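Local coordinates for CyaB (Pseudomonas aeruginosa, PDB 3R5G), which probably makes cyclic AMP from ATP as an adenylyl cyclase, the chain here being the catalytic domain of a longer membrane protein, at residues A[113-121]-A[133-142]; A[82-90]-A[190-198]. All coordinates share one frame; numbering follows the deposited sequence.

Interaction 1: residues A[113-121]-A[133-142]; sequences GINTGYCTV and TIIGREVNLA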
loop_
_atom_site.group_PDB
_atom_site.type_symbol
_atom_site.label_atom_id
_atom_site.label_comp_id
_atom_site.label_asym_id
_atom_site.label_seq_id
_atom_site.Cartn_x
_atom_site.Cartn_y
_atom_site.Cartn_z
ATOM N N GLY A 113 -8.656 8.038 -5.945
ATOM C CA GLY A 113 -9.095 8.728 -4.756
ATOM C C GLY A 113 -8.195 9.940 -4.540
ATOM O O GLY A 113 -6.968 9.738 -4.717
ATOM N N ILE A 114 -8.715 11.085 -4.141
ATOM C CA ILE A 114 -7.892 12.311 -4.011
ATOM C C ILE A 114 -8.365 12.992 -2.771
ATOM O O ILE A 114 -9.597 13.181 -2.602
ATOM C CB ILE A 114 -8.019 13.180 -5.272
ATOM C CG1 ILE A 114 -7.622 12.355 -6.474
ATOM C CG2 ILE A 114 -7.165 14.428 -5.092
ATOM C CD1 ILE A 114 -7.839 13.147 -7.831
ATOM N N ASN A 115 -7.440 13.473 -1.935
ATOM C CA ASN A 115 -7.810 14.247 -0.783
ATOM C C ASN A 115 -6.804 15.336 -0.617
ATOM O O ASN A 115 -5.634 15.177 -1.018
ATOM C CB ASN A 115 -7.799 13.314 0.457
ATOM C CG ASN A 115 -8.062 14.056 1.770
ATOM O OD1 ASN A 115 -9.034 14.831 1.868
ATOM N ND2 ASN A 115 -7.172 13.889 2.737
ATOM N N THR A 116 -7.124 16.410 0.037
ATOM C CA THR A 116 -6.235 17.539 0.310
ATOM C C THR A 116 -6.249 17.807 1.807
ATOM O O THR A 116 -7.271 17.767 2.443
ATOM C CB THR A 116 -6.791 18.761 -0.360
ATOM O OG1 THR A 116 -6.931 18.541 -1.770
ATOM C CG2 THR A 116 -5.930 20.082 -0.092
ATOM N N GLY A 117 -5.078 17.986 2.381
ATOM C CA GLY A 117 -4.966 18.340 3.826
ATOM C C GLY A 117 -3.506 18.300 4.232
ATOM O O GLY A 117 -2.598 18.067 3.408
ATOM N N TYR A 118 -3.278 18.657 5.521
ATOM C CA TYR A 118 -1.896 18.690 6.006
ATOM C C TYR A 118 -1.333 17.361 6.209
ATOM O O TYR A 118 -1.925 16.477 6.831
ATOM C CB TYR A 118 -1.890 19.514 7.351
ATOM C CG TYR A 118 -2.035 20.996 7.044
ATOM C CD1 TYR A 118 -0.901 21.820 6.728
ATOM C CD2 TYR A 118 -3.259 21.627 7.066
ATOM C CE1 TYR A 118 -1.038 23.191 6.389
ATOM C CE2 TYR A 118 -3.361 22.978 6.787
ATOM C CZ TYR A 118 -2.262 23.739 6.436
ATOM O OH TYR A 118 -2.420 25.109 6.142
ATOM N N CYS A 119 -0.124 17.161 5.668
ATOM C CA CYS A 119 0.590 15.894 5.697
ATOM C C CYS A 119 2.011 16.095 6.187
ATOM O O CYS A 119 2.483 17.181 6.107
ATOM C CB CYS A 119 0.711 15.301 4.268
ATOM S SG CYS A 119 -0.891 14.912 3.500
ATOM N N THR A 120 2.646 15.053 6.683
ATOM C CA THR A 120 4.084 15.136 7.080
ATOM C C THR A 120 4.906 14.572 5.951
ATOM O O THR A 120 4.708 13.412 5.469
ATOM C CB THR A 120 4.327 14.333 8.357
ATOM O OG1 THR A 120 3.449 14.796 9.384
ATOM C CG2 THR A 120 5.811 14.345 8.738
ATOM N N VAL A 121 5.908 15.349 5.505
ATOM C CA VAL A 121 6.752 14.916 4.368
ATOM C C VAL A 121 8.220 14.866 4.764
ATOM O O VAL A 121 8.678 15.760 5.454
ATOM C CB VAL A 121 6.815 15.903 3.155
ATOM C CG1 VAL A 121 7.197 15.127 1.797
ATOM C CG2 VAL A 121 5.571 16.722 3.115
ATOM N N THR A 133 9.004 10.766 1.177
ATOM C CA THR A 133 7.581 10.316 1.032
ATOM C C THR A 133 6.746 11.035 2.070
ATOM O O THR A 133 7.210 11.967 2.717
ATOM C CB THR A 133 7.494 8.800 1.088
ATOM O OG1 THR A 133 6.130 8.315 0.900
ATOM C CG2 THR A 133 8.077 8.297 2.420
ATOM N N ILE A 134 5.453 10.683 2.216
ATOM C CA ILE A 134 4.528 11.426 3.068
ATOM C C ILE A 134 3.740 10.422 3.875
ATOM O O ILE A 134 3.532 9.242 3.448
ATOM C CB ILE A 134 3.528 12.276 2.176
ATOM C CG1 ILE A 134 2.829 11.386 1.107
ATOM C CG2 ILE A 134 4.378 13.361 1.405
ATOM C CD1 ILE A 134 1.630 12.184 0.329
ATOM N N ILE A 135 3.332 10.911 5.039
ATOM C CA ILE A 135 2.491 10.118 5.948
ATOM C C ILE A 135 1.458 11.019 6.637
ATOM O O ILE A 135 1.606 12.256 6.722
ATOM C CB ILE A 135 3.390 9.415 6.991
ATOM C CG1 ILE A 135 4.096 10.443 7.884
ATOM C CG2 ILE A 135 4.351 8.459 6.395
ATOM C CD1 ILE A 135 5.014 9.783 9.057
ATOM N N GLY A 136 0.398 10.417 7.211
ATOM C CA GLY A 136 -0.550 11.167 7.977
ATOM C C GLY A 136 -1.961 10.704 7.668
ATOM O O GLY A 136 -2.205 9.941 6.662
ATOM N N ARG A 137 -2.881 11.050 8.551
ATOM C CA ARG A 137 -4.312 10.763 8.332
ATOM C C ARG A 137 -4.848 11.178 6.965
ATOM O O ARG A 137 -5.698 10.491 6.404
ATOM C CB ARG A 137 -5.117 11.390 9.475
ATOM C CG ARG A 137 -6.571 11.155 9.522
ATOM C CD ARG A 137 -7.107 11.793 10.876
ATOM N NE ARG A 137 -7.218 13.258 10.882
ATOM C CZ ARG A 137 -8.268 13.934 11.394
ATOM N NH1 ARG A 137 -9.318 13.281 11.915
ATOM N NH2 ARG A 137 -8.295 15.273 11.370
ATOM N N GLU A 138 -4.361 12.300 6.444
ATOM C CA GLU A 138 -4.856 12.861 5.192
ATOM C C GLU A 138 -4.320 12.058 4.027
ATOM O O GLU A 138 -4.987 11.888 2.989
ATOM C CB GLU A 138 -4.429 14.321 5.085
ATOM C CG GLU A 138 -5.029 15.272 6.174
ATOM C CD GLU A 138 -6.505 15.497 6.172
ATOM O OE1 GLU A 138 -7.241 15.066 5.329
ATOM O OE2 GLU A 138 -6.975 16.113 7.168
ATOM N N VAL A 139 -3.142 11.444 4.194
ATOM C CA VAL A 139 -2.684 10.514 3.215
ATOM C C VAL A 139 -3.559 9.222 3.225
ATOM O O VAL A 139 -3.972 8.707 2.175
ATOM C CB VAL A 139 -1.199 10.097 3.455
ATOM C CG1 VAL A 139 -0.729 9.137 2.408
ATOM C CG2 VAL A 139 -0.299 11.287 3.600
ATOM N N ASN A 140 -3.856 8.717 4.415
ATOM C CA ASN A 140 -4.647 7.523 4.502
ATOM C C ASN A 140 -6.058 7.799 3.970
ATOM O O ASN A 140 -6.596 6.878 3.346
ATOM C CB ASN A 140 -4.814 7.143 5.975
ATOM C CG ASN A 140 -3.524 6.663 6.576
ATOM O OD1 ASN A 140 -2.489 6.545 5.869
ATOM N ND2 ASN A 140 -3.561 6.382 7.852
ATOM N N LEU A 141 -6.555 9.016 4.118
ATOM C CA LEU A 141 -7.972 9.320 3.623
ATOM C C LEU A 141 -7.995 9.227 2.088
ATOM O O LEU A 141 -8.874 8.680 1.497
ATOM C CB LEU A 141 -8.509 10.613 4.172
ATOM C CG LEU A 141 -9.908 10.994 3.619
ATOM C CD1 LEU A 141 -10.943 9.914 3.985
ATOM C CD2 LEU A 141 -10.277 12.345 4.171
ATOM N N ALA A 142 -6.926 9.687 1.384
ATOM C CA ALA A 142 -6.865 9.505 -0.082
ATOM C C ALA A 142 -6.885 8.047 -0.479
ATOM O O ALA A 142 -7.549 7.682 -1.417
ATOM C CB ALA A 142 -5.645 10.193 -0.729
HETATM O O HOH W 1 -10.307 16.033 4.004
HETATM O O HOH W 2 -8.495 17.780 4.711
HETATM O O HOH W 3 -2.201 13.898 7.577
HETATM O O HOH W 4 -5.641 18.850 7.128
HETATM O O HOH W 5 1.300 13.565 9.827
#

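Interaction 2: residues A[82-90]-A[190-198]; sequences VSMGIAMRK and VVDSRRDLG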
loop_
_atom_site.group_PDB
_atom_site.type_symbol
_atom_site.label_atom_id
_atom_site.label_comp_id
_atom_site.label_asym_id
_atom_site.label_seq_id
_atom_site.Cartn_x
_atom_site.Cartn_y
_atom_site.Cartn_z
ATOM N N VAL A 82 -6.381 16.827 -9.672
ATOM C CA VAL A 82 -7.640 16.245 -10.257
ATOM C C VAL A 82 -7.587 16.241 -11.767
ATOM O O VAL A 82 -8.111 15.296 -12.394
ATOM C CB VAL A 82 -8.784 17.049 -9.691
ATOM C CG1 VAL A 82 -10.198 16.572 -10.210
ATOM C CG2 VAL A 82 -8.847 16.809 -8.168
ATOM N N SER A 83 -7.015 17.294 -12.369
ATOM C CA SER A 83 -6.877 17.363 -13.831
ATOM C C SER A 83 -5.994 16.254 -14.293
ATOM O O SER A 83 -6.266 15.652 -15.352
ATOM C CB SER A 83 -6.336 18.760 -14.272
ATOM O OG SER A 83 -7.235 19.772 -13.834
ATOM N N MET A 84 -4.917 15.904 -13.549
ATOM C CA MET A 84 -4.099 14.759 -13.878
ATOM C C MET A 84 -4.944 13.485 -13.877
ATOM O O MET A 84 -4.877 12.655 -14.812
ATOM C CB MET A 84 -2.975 14.746 -12.863
ATOM C CG MET A 84 -2.094 13.535 -13.040
ATOM S SD MET A 84 -1.021 13.118 -11.670
ATOM C CE MET A 84 -2.359 12.556 -10.543
ATOM N N GLY A 85 -5.788 13.351 -12.856
ATOM C CA GLY A 85 -6.638 12.144 -12.835
ATOM C C GLY A 85 -7.603 12.068 -14.005
ATOM O O GLY A 85 -7.751 10.974 -14.568
ATOM N N ILE A 86 -8.198 13.211 -14.387
ATOM C CA ILE A 86 -9.077 13.262 -15.555
ATOM C C ILE A 86 -8.322 12.771 -16.806
ATOM O O ILE A 86 -8.810 11.952 -17.607
ATOM C CB ILE A 86 -9.671 14.599 -15.759
ATOM C CG1 ILE A 86 -10.738 14.878 -14.652
ATOM C CG2 ILE A 86 -10.253 14.770 -17.203
ATOM C CD1 ILE A 86 -11.114 16.369 -14.533
ATOM N N ALA A 87 -7.079 13.310 -16.921
ATOM C CA ALA A 87 -6.276 12.936 -18.024
ATOM C C ALA A 87 -5.876 11.492 -18.056
ATOM O O ALA A 87 -5.782 10.859 -19.140
ATOM C CB ALA A 87 -5.013 13.867 -18.023
ATOM N N MET A 88 -5.553 10.874 -16.908
ATOM C CA MET A 88 -5.226 9.479 -16.827
ATOM C C MET A 88 -6.423 8.639 -17.208
ATOM O O MET A 88 -6.236 7.624 -17.885
ATOM C CB MET A 88 -4.756 9.131 -15.409
ATOM C CG MET A 88 -3.397 9.767 -15.054
ATOM S SD MET A 88 -3.031 9.443 -13.322
ATOM C CE MET A 88 -1.257 9.769 -13.327
ATOM N N ARG A 89 -7.606 9.023 -16.738
ATOM C CA ARG A 89 -8.812 8.225 -17.079
ATOM C C ARG A 89 -9.038 8.292 -18.592
ATOM O O ARG A 89 -9.438 7.224 -19.190
ATOM C CB ARG A 89 -9.968 8.807 -16.274
ATOM C CG ARG A 89 -11.278 8.099 -16.577
ATOM C CD ARG A 89 -12.371 8.367 -15.558
ATOM N NE ARG A 89 -12.712 9.786 -15.619
ATOM C CZ ARG A 89 -13.551 10.386 -14.727
ATOM N NH1 ARG A 89 -14.100 9.597 -13.760
ATOM N NH2 ARG A 89 -13.857 11.662 -14.795
ATOM N N LYS A 90 -8.794 9.463 -19.229
ATOM C CA LYS A 90 -8.935 9.520 -20.695
ATOM C C LYS A 90 -7.886 8.666 -21.345
ATOM O O LYS A 90 -8.174 7.972 -22.333
ATOM C CB LYS A 90 -8.824 10.939 -21.219
ATOM C CG LYS A 90 -9.922 11.872 -20.884
ATOM C CD LYS A 90 -9.644 13.256 -21.357
ATOM C CE LYS A 90 -10.781 14.189 -20.921
ATOM N NZ LYS A 90 -10.509 15.603 -21.159
ATOM N N VAL A 190 -15.761 13.218 -9.755
ATOM C CA VAL A 190 -15.320 14.211 -10.701
ATOM C C VAL A 190 -15.772 13.813 -12.097
ATOM O O VAL A 190 -15.648 12.638 -12.511
ATOM C CB VAL A 190 -13.735 14.252 -10.642
ATOM C CG1 VAL A 190 -13.259 15.153 -11.776
ATOM C CG2 VAL A 190 -13.304 14.889 -9.402
ATOM N N VAL A 191 -16.394 14.778 -12.771
ATOM C CA VAL A 191 -17.050 14.536 -14.058
ATOM C C VAL A 191 -16.330 15.405 -15.113
ATOM O O VAL A 191 -16.066 16.578 -14.894
ATOM C CB VAL A 191 -18.524 14.954 -13.973
ATOM C CG1 VAL A 191 -19.232 14.883 -15.314
ATOM C CG2 VAL A 191 -19.203 14.056 -12.981
ATOM N N ASP A 192 -15.990 14.803 -16.223
ATOM C CA ASP A 192 -15.268 15.543 -17.249
ATOM C C ASP A 192 -16.146 16.570 -17.822
ATOM O O ASP A 192 -17.384 16.386 -17.976
ATOM C CB ASP A 192 -14.984 14.551 -18.368
ATOM C CG ASP A 192 -13.846 13.587 -17.992
ATOM O OD1 ASP A 192 -13.407 13.572 -16.824
ATOM O OD2 ASP A 192 -13.347 12.873 -18.897
ATOM N N SER A 193 -15.604 17.700 -18.181
ATOM C CA SER A 193 -16.388 18.780 -18.755
ATOM C C SER A 193 -15.565 19.594 -19.721
ATOM O O SER A 193 -14.318 19.274 -19.958
ATOM C CB SER A 193 -17.024 19.696 -17.667
ATOM O OG SER A 193 -16.074 20.414 -16.863
ATOM N N ARG A 194 -16.236 20.637 -20.268
ATOM C CA ARG A 194 -15.625 21.223 -21.453
ATOM C C ARG A 194 -14.316 21.897 -21.081
ATOM O O ARG A 194 -13.391 21.867 -21.917
ATOM C CB ARG A 194 -16.577 22.191 -22.275
ATOM C CG ARG A 194 -17.355 21.485 -23.489
ATOM C CD ARG A 194 -18.597 20.776 -22.926
ATOM N NE ARG A 194 -18.749 21.415 -21.627
ATOM C CZ ARG A 194 -19.050 20.848 -20.460
ATOM N NH1 ARG A 194 -19.067 21.638 -19.391
ATOM N NH2 ARG A 194 -19.331 19.544 -20.341
ATOM N N ARG A 195 -14.174 22.431 -19.884
ATOM C CA ARG A 195 -13.052 23.316 -19.576
ATOM C C ARG A 195 -11.899 22.543 -18.951
ATOM O O ARG A 195 -10.978 23.179 -18.452
ATOM C CB ARG A 195 -13.442 24.425 -18.647
ATOM C CG ARG A 195 -14.702 25.128 -19.167
ATOM C CD ARG A 195 -14.218 26.222 -19.967
ATOM N NE ARG A 195 -13.486 27.157 -19.113
ATOM C CZ ARG A 195 -12.439 27.902 -19.478
ATOM N NH1 ARG A 195 -11.842 27.816 -20.715
ATOM N NH2 ARG A 195 -11.891 28.703 -18.578
ATOM N N ASP A 196 -11.865 21.235 -19.095
ATOM C CA ASP A 196 -10.757 20.533 -18.464
ATOM C C ASP A 196 -9.372 20.893 -18.974
ATOM O O ASP A 196 -9.204 21.090 -20.165
ATOM C CB ASP A 196 -10.969 19.075 -18.399
ATOM C CG ASP A 196 -12.153 18.746 -17.419
ATOM O OD1 ASP A 196 -12.332 19.386 -16.298
ATOM O OD2 ASP A 196 -12.731 17.732 -17.714
ATOM N N LEU A 197 -8.418 20.882 -18.060
ATOM C CA LEU A 197 -7.037 21.279 -18.426
ATOM C C LEU A 197 -6.283 20.084 -18.965
ATOM O O LEU A 197 -6.032 19.096 -18.193
ATOM C CB LEU A 197 -6.374 21.746 -17.127
ATOM C CG LEU A 197 -4.877 22.074 -17.177
ATOM C CD1 LEU A 197 -4.809 23.334 -18.089
ATOM C CD2 LEU A 197 -4.554 22.312 -15.705
ATOM N N GLY A 198 -5.789 20.190 -20.198
ATOM C CA GLY A 198 -4.913 19.159 -20.618
ATOM C C GLY A 198 -4.074 19.467 -21.785
ATOM O O GLY A 198 -3.421 18.494 -22.216
ATOM O OXT GLY A 198 -4.221 20.536 -22.350
HETATM O O HOH W 6 -7.733 17.136 -17.332
HETATM O O HOH W 7 -9.385 20.134 -15.506
HETATM O O HOH W 8 -11.580 11.403 -17.767
HETATM O O HOH W 9 -15.831 10.173 -11.401
HETATM O O HOH W 10 -12.597 16.644 -20.152
#

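Interaction 1: residues A[113-121]-A[133-142]
The amide of Asn115 and the carboxylate of Glu138 meet nearly coplanar, their planes 27° apart. Both bonds leave the amide edge through ND2: one runs almost straight to Glu138 OE1 at 2.8 Å, on the lone pair turned away from OE2, and the other to the Glu138 backbone O at 3.0 Å. With CG anti to the backbone N (chi1 175°), the amide is carried over to helix 137-148, where Leu141 CD2 touches Asn115 OD1 at 3.6 Å. That oxygen is held in turn by Ser157. In Glu138, chi1 sets CG against Gly117 CA and the Tyr118 carbonyl oxygen, the bend at chi2 (-65°) turns the carboxylate to the Asn115 amide, and a water joins Glu138 OE2 to Tyr118 N.

Past the corner at Gly117, the chain enters the hairpin of strands 118-124 and 129-135. Thr120 and Ile135 form an antiparallel hydrogen-bonded pair, with Thr120 N to Ile135 O at 3.0 Å and Ile135 N to Thr120 O at 2.9 Å. In the next, non-hydrogen-bonded pair, Val121 CG1 presses on Ile134 CG2 at 3.3 Å, tighter than normal contact. Cys119 SG rests on Val139 CG2 at 3.7 Å.

The cyclase-fold hairpin thus passes through N-cap Gly136 into a helix clamped back on strand 109-116. Two in-plane bonds from one nitrogen fix the Asn115 amide's rotation.

Interaction 2: residues A[82-90]-A[190-198]
Arg89 and Asp192 form the salt bridge of this contact, NH2 to OD1 at 2.8 Å; the oxygen lies close to the guanidinium plane, yet the nitrogen stands above the carboxylate plane, the two flat groups being 58° apart. The same NH2 donates to Val190 O at 3.1 Å, also at the guanidinium edge. A bend at chi3 (65°) turns the arginine head back toward the chain leaving strand 185-190, where NH1 is also held by Gly152 O. The Lys90 ammonium stops short of Asp192, but its CE passes OD2 at 3.5 Å.

Apolar packing fills the middle. The side chains of Val82 and Val190 cross obliquely, CG1 to CG2 at 3.6 Å, and Ile86 CD1 meets Val190 CG1 at 3.7 Å, roughly at right angles. Ile86 also makes van der Waals contact with two carboxylates, CG2 with Asp192 and CD1 with Asp196.

Water supplies a further kind of link. One molecule donates to Ile86 O and Asp192 OD2 and accepts from Arg89 NE; another joins Asp196 OD1, Leu197 N and Ser83 OG, itself also hydrogen-bonded to Val79 O within the helix; a third bridges Lys90 NZ to Asp196 OD2. Asp196 closes the type I turn 193-196, taking the Ser193 N-H on OD2 at 2.9 Å.

Helix 74-100 therefore holds the chain's C-terminal tail by valine and isoleucine packing beside the Arg89-Asp192 salt bridge. With basic groups around it, Asp192 is probably ionised.

Interaction 1 is the more buried, joining a bent pair of strands to a hairpin partner and the helix that follows it; interaction 2 is partly buried and fastens an irregular C-terminal tail to helix 74-100. They meet where Ile114 CD1 packs on Val82 CG2 at 3.8 Å, and helix 74-100 leads directly into strand 109-116, although the contact centres lie about 21 Å apart. The chemistry follows the place: main-chain pairing and a neutral amide donor in interaction 1, an arginine–aspartate salt bridge and water links between side chains in interaction 2. Only interaction 1 is touched by the second subunit: Glu25 of that subunit accepts from the Arg137 backbone N, and its Thr21 is hydrogen-bonded to the Asn140 side chain.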